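Local coordinates for protein cellulosomal scaffoldin (Bacteroides cellulosolvens, PDB 2XBT) that probably binds cellulose through this family 3b carbohydrate-binding module, one part of the large secreted scaffoldin on which the cellulosome is organised, at residues L12-N17 with K144-Y149; I26-K31 with I89-A94. All blocks are in the same frame, centred on the assembly; numbering follows the deposited sequence.

Interactions 1 and 2 are two points at which the facing sheets of the CBM3 beta-sandwich meet, their centres about 9 Å apart, both close to the centre of the folded module. One sheet supplies the neighbouring antiparallel strands 10-15 and 22-34; the other supplies strands 147-150 and 85-93, which lie on either side of strand 45-51. Along the chain the order is 12-17, 26-31, 89-94, 144-149, so both segments of interaction 2 fall between those of interaction 1. Met30 and Tyr49 bridge the two sites: Met30 touches Leu12 and Phe14, and Tyr49 touches Phe14, Val146 and Met28. Interaction 1 thus joins an early strand to a late one, and these neighbours link it to interaction 2.

Interaction 1 (L12-N17 with K144-Y149); sequences LLFSNN and KLVAVY
Leu12 and Phe14, which both touch Val146, flank a probable backbone hydrogen bond from Leu13 N to Lys31 O. This bond belongs to the pairing of strand 10-15 with strand 22-34; between 12-17 and 144-149 themselves no hydrogen bond forms, and the meeting is wholly between apolar side chains. Leu12 supplies its CD2 methyl, which reaches both valines: it comes to 3.6 Å from Val146 CG1 and to 3.7 Å from Val148 CG2. With CG trans to the main-chain nitrogen (chi1 -173°), the leucine chain extends across the interface, meeting Val146 at about a right angle and Val148 more obliquely. Val148 also brings its CG2 to 4.2 Å from Leu12 CB, so this one methyl borders the leucine at both its root and its branch.

A single residue, Ala147, separates the two valines and points the other way, the alternation expected of an extended chain. It turns both valines into the interior of the CBM3 beta-sandwich, while Ala147 packs against Leu154 of strand 153-156. Strand 147-150 and strand 10-15 lie in opposite sheets, and their closest CA atoms, those of Leu12 and Val148, are 7.8 Å apart.

Val146 divides its work between its branches. CG1 serves Leu12, whereas CG2 approaches the Phe14 ring obliquely, lying 4.1 Å from CE1 of Phe14 and equally near its CD1, a looser fit than that of the leucine methyl. Ile47 of strand 45-51 also touches Val146, and Tyr156 of strand 153-156 touches Leu12. Beyond the strand end, the side-chain amide of Asn16 holds the nearby loop through both its atoms, OD1 bonding to Met137 N and ND2 to Gly135 O.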
loop_
_atom_site.group_PDB
_atom_site.type_symbol
_atom_site.label_atom_id
_atom_site.label_comp_id
_atom_site.label_asym_id
_atom_site.label_seq_id
_atom_site.Cartn_x
_atom_site.Cartn_y
_atom_site.Cartn_z
ATOM N N LEU A 12 9.276 2.428 -0.956
ATOM C CA LEU A 12 7.925 2.645 -1.456
ATOM C C LEU A 12 7.714 4.100 -1.814
ATOM O O LEU A 12 8.000 4.984 -1.010
ATOM C CB LEU A 12 6.889 2.235 -0.407
ATOM C CG LEU A 12 5.420 2.244 -0.829
ATOM C CD1 LEU A 12 5.188 1.212 -1.910
ATOM C CD2 LEU A 12 4.497 1.978 0.359
ATOM N N LEU A 13 7.219 4.334 -3.025
ATOM C CA LEU A 13 6.742 5.644 -3.432
ATOM C C LEU A 13 5.220 5.585 -3.436
ATOM O O LEU A 13 4.634 4.540 -3.713
ATOM C CB LEU A 13 7.279 6.023 -4.815
ATOM C CG LEU A 13 8.809 6.122 -4.940
ATOM C CD1 LEU A 13 9.226 6.316 -6.394
ATOM C CD2 LEU A 13 9.351 7.255 -4.078
ATOM N N PHE A 14 4.575 6.698 -3.109
ATOM C CA PHE A 14 3.136 6.683 -2.942
ATOM C C PHE A 14 2.525 7.928 -3.579
ATOM O O PHE A 14 3.107 9.016 -3.515
ATOM C CB PHE A 14 2.781 6.664 -1.445
ATOM C CG PHE A 14 1.302 6.596 -1.168
ATOM C CD1 PHE A 14 0.676 5.372 -0.990
ATOM C CD2 PHE A 14 0.546 7.755 -1.087
ATOM C CE1 PHE A 14 -0.672 5.301 -0.743
ATOM C CE2 PHE A 14 -0.805 7.701 -0.847
ATOM C CZ PHE A 14 -1.425 6.475 -0.678
ATOM N N SER A 15 1.367 7.762 -4.197
ATOM C CA SER A 15 0.529 8.906 -4.551
ATOM C C SER A 15 -0.927 8.514 -4.498
ATOM O O SER A 15 -1.258 7.338 -4.490
ATOM C CB SER A 15 0.865 9.440 -5.942
ATOM O OG SER A 15 0.105 8.771 -6.921
ATOM N N ASN A 16 -1.809 9.506 -4.462
ATOM C CA ASN A 16 -3.239 9.236 -4.373
ATOM C C ASN A 16 -4.026 10.118 -5.347
ATOM O O ASN A 16 -5.209 10.369 -5.150
ATOM C CB ASN A 16 -3.753 9.408 -2.935
ATOM C CG ASN A 16 -3.395 10.753 -2.340
ATOM O OD1 ASN A 16 -3.003 11.681 -3.054
ATOM N ND2 ASN A 16 -3.524 10.869 -1.020
ATOM N N ASN A 17 -3.357 10.562 -6.405
ATOM C CA ASN A 17 -4.007 11.381 -7.413
ATOM C C ASN A 17 -4.421 12.734 -6.849
ATOM O O ASN A 17 -5.387 13.340 -7.315
ATOM C CB ASN A 17 -5.231 10.652 -7.974
ATOM C CG ASN A 17 -4.859 9.407 -8.766
ATOM O OD1 ASN A 17 -3.704 9.235 -9.166
ATOM N ND2 ASN A 17 -5.843 8.537 -9.005
ATOM N N LYS A 144 5.448 7.567 4.457
ATOM C CA LYS A 144 5.953 6.642 5.475
ATOM C C LYS A 144 4.873 6.023 6.355
ATOM O O LYS A 144 5.169 5.165 7.187
ATOM C CB LYS A 144 6.983 7.343 6.364
ATOM C CG LYS A 144 8.249 7.769 5.652
ATOM C CD LYS A 144 9.100 6.569 5.257
ATOM C CE LYS A 144 10.558 6.782 5.647
ATOM N NZ LYS A 144 11.447 5.720 5.078
ATOM N N LEU A 145 3.620 6.431 6.166
ATOM C CA LEU A 145 2.526 5.923 6.993
ATOM C C LEU A 145 1.890 4.666 6.387
ATOM O O LEU A 145 0.916 4.129 6.925
ATOM C CB LEU A 145 1.464 7.018 7.206
ATOM C CG LEU A 145 1.975 8.352 7.776
ATOM C CD1 LEU A 145 0.886 9.413 7.676
ATOM C CD2 LEU A 145 2.417 8.178 9.215
ATOM N N VAL A 146 2.458 4.192 5.283
ATOM C CA VAL A 146 2.039 2.916 4.691
ATOM C C VAL A 146 3.169 1.942 4.948
ATOM O O VAL A 146 4.339 2.292 4.752
ATOM C CB VAL A 146 1.838 3.027 3.169
ATOM C CG1 VAL A 146 1.610 1.646 2.553
ATOM C CG2 VAL A 146 0.655 3.959 2.858
ATOM N N ALA A 147 2.845 0.738 5.396
ATOM C CA ALA A 147 3.899 -0.220 5.762
ATOM C C ALA A 147 4.043 -1.323 4.723
ATOM O O ALA A 147 3.048 -1.809 4.180
ATOM C CB ALA A 147 3.621 -0.839 7.118
ATOM N N VAL A 148 5.289 -1.737 4.492
ATOM C CA VAL A 148 5.579 -2.847 3.593
ATOM C C VAL A 148 6.331 -3.941 4.357
ATOM O O VAL A 148 7.246 -3.646 5.128
ATOM C CB VAL A 148 6.470 -2.394 2.458
ATOM C CG1 VAL A 148 6.664 -3.550 1.454
ATOM C CG2 VAL A 148 5.884 -1.155 1.771
ATOM N N TYR A 149 5.929 -5.187 4.145
ATOM C CA TYR A 149 6.544 -6.323 4.824
ATOM C C TYR A 149 7.082 -7.316 3.807
ATOM O O TYR A 149 6.508 -7.486 2.736
ATOM C CB TYR A 149 5.527 -7.021 5.705
ATOM C CG TYR A 149 4.890 -6.089 6.711
ATOM C CD1 TYR A 149 5.290 -6.093 8.038
ATOM C CD2 TYR A 149 3.908 -5.188 6.319
ATOM C CE1 TYR A 149 4.705 -5.243 8.960
ATOM C CE2 TYR A 149 3.328 -4.332 7.225
ATOM C CZ TYR A 149 3.727 -4.364 8.538
ATOM O OH TYR A 149 3.136 -3.508 9.426
#

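Interaction 2 (I26-K31 with I89-A94); sequences IYMNMK and IEIKLA. Unlike the reference sequence in segment 26-31: Tyr27 (reference Cys).
Ile91 puts its CD1 methyl where two methionines from the opposite sheet converge. The nearer is Met30, whose terminal CE stands 4.0 Å from Ile91 CD1, the two chains reaching for each other tip to tip. Met28 instead slides past the isoleucine in the opposite direction, with its sulfur SD 4.2 Å from Ile91 CD1. The same sulfur also lies 4.2 Å from Ile89 CD1, so Met28 bridges two successive inward residues of strand 85-93. A bend at chi3 (-69°) folds back the end of Met28, leaving SD rather than CE nearest the isoleucines.

The strands carrying these residues approach no closer than 12.0 Å between axes and cross at -37°, the roughly aligned, twisted stacking of sheets in a beta-sandwich; long side chains span that gap. Val117 of strand 110-119 touches both Met28 and Ile89 and so adds a third strand to the packing.

On the outer face of strand 85-93 the chemistry changes. Glu90 and Lys92 point away from the core, and their ion pair is long, 3.9 Å from Lys92 NZ to Glu90 OE1; Glu90 has a firmer partner in Arg48. Inside, by contrast, thioethers and methyls meet without any directional bond, which suggests that burial of apolar surface, rather than polar pairing, holds the sheets together here.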
loop_
_atom_site.group_PDB
_atom_site.type_symbol
_atom_site.label_atom_id
_atom_site.label_comp_id
_atom_site.label_asym_id
_atom_site.label_seq_id
_atom_site.Cartn_x
_atom_site.Cartn_y
_atom_site.Cartn_z
ATOM N N ILE A 26 -10.875 5.803 -1.520
ATOM C CA ILE A 26 -9.468 5.919 -1.192
ATOM C C ILE A 26 -8.642 5.564 -2.419
ATOM O O ILE A 26 -8.862 4.507 -3.013
ATOM C CB ILE A 26 -9.065 4.953 -0.054
ATOM C CG1 ILE A 26 -9.964 5.155 1.175
ATOM C CG2 ILE A 26 -7.613 5.149 0.302
ATOM C CD1 ILE A 26 -9.634 4.196 2.327
ATOM N N TYR A 27 -7.696 6.429 -2.786
ATOM C CA TYR A 27 -6.773 6.137 -3.885
ATOM C C TYR A 27 -5.411 5.727 -3.359
ATOM O O TYR A 27 -4.850 6.404 -2.489
ATOM C CB TYR A 27 -6.598 7.340 -4.796
ATOM C CG TYR A 27 -7.861 7.738 -5.496
ATOM C CD1 TYR A 27 -8.120 7.323 -6.797
ATOM C CD2 TYR A 27 -8.804 8.523 -4.852
ATOM C CE1 TYR A 27 -9.292 7.684 -7.439
ATOM C CE2 TYR A 27 -9.972 8.897 -5.484
ATOM C CZ TYR A 27 -10.215 8.471 -6.771
ATOM O OH TYR A 27 -11.379 8.843 -7.394
ATOM N N MET A 28 -4.879 4.636 -3.901
ATOM C CA MET A 28 -3.561 4.143 -3.534
ATOM C C MET A 28 -2.772 3.809 -4.783
ATOM O O MET A 28 -3.020 2.787 -5.407
ATOM C CB MET A 28 -3.679 2.852 -2.724
ATOM C CG MET A 28 -4.105 3.017 -1.284
ATOM S SD MET A 28 -4.745 1.429 -0.695
ATOM C CE MET A 28 -6.221 1.368 -1.680
ATOM N N ASN A 29 -1.817 4.652 -5.136
ATOM C CA ASN A 29 -0.941 4.354 -6.252
ATOM C C ASN A 29 0.457 4.218 -5.713
ATOM O O ASN A 29 0.999 5.149 -5.111
ATOM C CB ASN A 29 -0.978 5.466 -7.283
ATOM C CG ASN A 29 -2.369 5.749 -7.779
ATOM O OD1 ASN A 29 -3.105 4.841 -8.166
ATOM N ND2 ASN A 29 -2.743 7.023 -7.770
ATOM N N MET A 30 1.049 3.053 -5.926
ATOM C CA MET A 30 2.307 2.745 -5.274
ATOM C C MET A 30 3.330 2.202 -6.238
ATOM O O MET A 30 2.993 1.466 -7.163
ATOM C CB MET A 30 2.070 1.760 -4.153
ATOM C CG MET A 30 1.314 2.431 -3.015
ATOM S SD MET A 30 0.663 1.299 -1.814
ATOM C CE MET A 30 -0.442 0.284 -2.775
ATOM N N LYS A 31 4.577 2.581 -6.017
ATOM C CA LYS A 31 5.687 1.986 -6.728
ATOM C C LYS A 31 6.619 1.439 -5.691
ATOM O O LYS A 31 7.157 2.186 -4.876
ATOM C CB LYS A 31 6.465 3.038 -7.513
ATOM C CG LYS A 31 6.047 3.225 -8.936
ATOM C CD LYS A 31 7.180 3.907 -9.705
ATOM C CE LYS A 31 6.746 4.378 -11.082
ATOM N NZ LYS A 31 7.886 5.029 -11.810
ATOM N N ILE A 89 -6.128 -2.240 5.410
ATOM C CA ILE A 89 -6.218 -3.005 4.184
ATOM C C ILE A 89 -4.867 -3.701 4.066
ATOM O O ILE A 89 -3.828 -3.059 4.250
ATOM C CB ILE A 89 -6.352 -2.090 2.971
ATOM C CG1 ILE A 89 -7.498 -1.098 3.177
ATOM C CG2 ILE A 89 -6.568 -2.916 1.695
ATOM C CD1 ILE A 89 -7.359 0.131 2.353
ATOM N N GLU A 90 -4.882 -4.986 3.732
ATOM C CA GLU A 90 -3.643 -5.691 3.418
ATOM C C GLU A 90 -3.659 -6.116 1.973
ATOM O O GLU A 90 -4.516 -6.898 1.555
ATOM C CB GLU A 90 -3.443 -6.922 4.303
ATOM C CG GLU A 90 -2.133 -7.652 4.001
ATOM C CD GLU A 90 -1.772 -8.661 5.076
ATOM O OE1 GLU A 90 -2.223 -9.818 4.979
ATOM O OE2 GLU A 90 -1.042 -8.293 6.019
ATOM N N ILE A 91 -2.689 -5.604 1.225
ATOM C CA ILE A 91 -2.551 -5.933 -0.184
ATOM C C ILE A 91 -1.456 -6.979 -0.346
ATOM O O ILE A 91 -0.346 -6.825 0.169
ATOM C CB ILE A 91 -2.248 -4.665 -0.993
ATOM C CG1 ILE A 91 -3.417 -3.682 -0.874
ATOM C CG2 ILE A 91 -1.976 -4.991 -2.462
ATOM C CD1 ILE A 91 -3.107 -2.320 -1.424
ATOM N N LYS A 92 -1.779 -8.061 -1.048
ATOM C CA LYS A 92 -0.818 -9.129 -1.255
ATOM C C LYS A 92 -0.563 -9.249 -2.737
ATOM O O LYS A 92 -1.495 -9.205 -3.527
ATOM C CB LYS A 92 -1.368 -10.456 -0.742
ATOM C CG LYS A 92 -1.252 -10.677 0.754
ATOM C CD LYS A 92 -1.566 -12.135 1.074
ATOM C CE LYS A 92 -1.378 -12.454 2.552
ATOM N NZ LYS A 92 0.033 -12.253 2.974
ATOM N N LEU A 93 0.703 -9.375 -3.113
ATOM C CA LEU A 93 1.069 -9.566 -4.505
ATOM C C LEU A 93 1.202 -11.060 -4.715
ATOM O O LEU A 93 1.636 -11.768 -3.818
ATOM C CB LEU A 93 2.373 -8.837 -4.799
ATOM C CG LEU A 93 2.240 -7.332 -4.551
ATOM C CD1 LEU A 93 3.570 -6.628 -4.758
ATOM C CD2 LEU A 93 1.165 -6.742 -5.466
ATOM N N ALA A 94 0.783 -11.548 -5.876
ATOM C CA ALA A 94 0.634 -12.991 -6.054
ATOM C C ALA A 94 1.853 -13.660 -6.671
ATOM O O ALA A 94 2.196 -14.788 -6.311
ATOM C CB ALA A 94 -0.622 -13.318 -6.865
#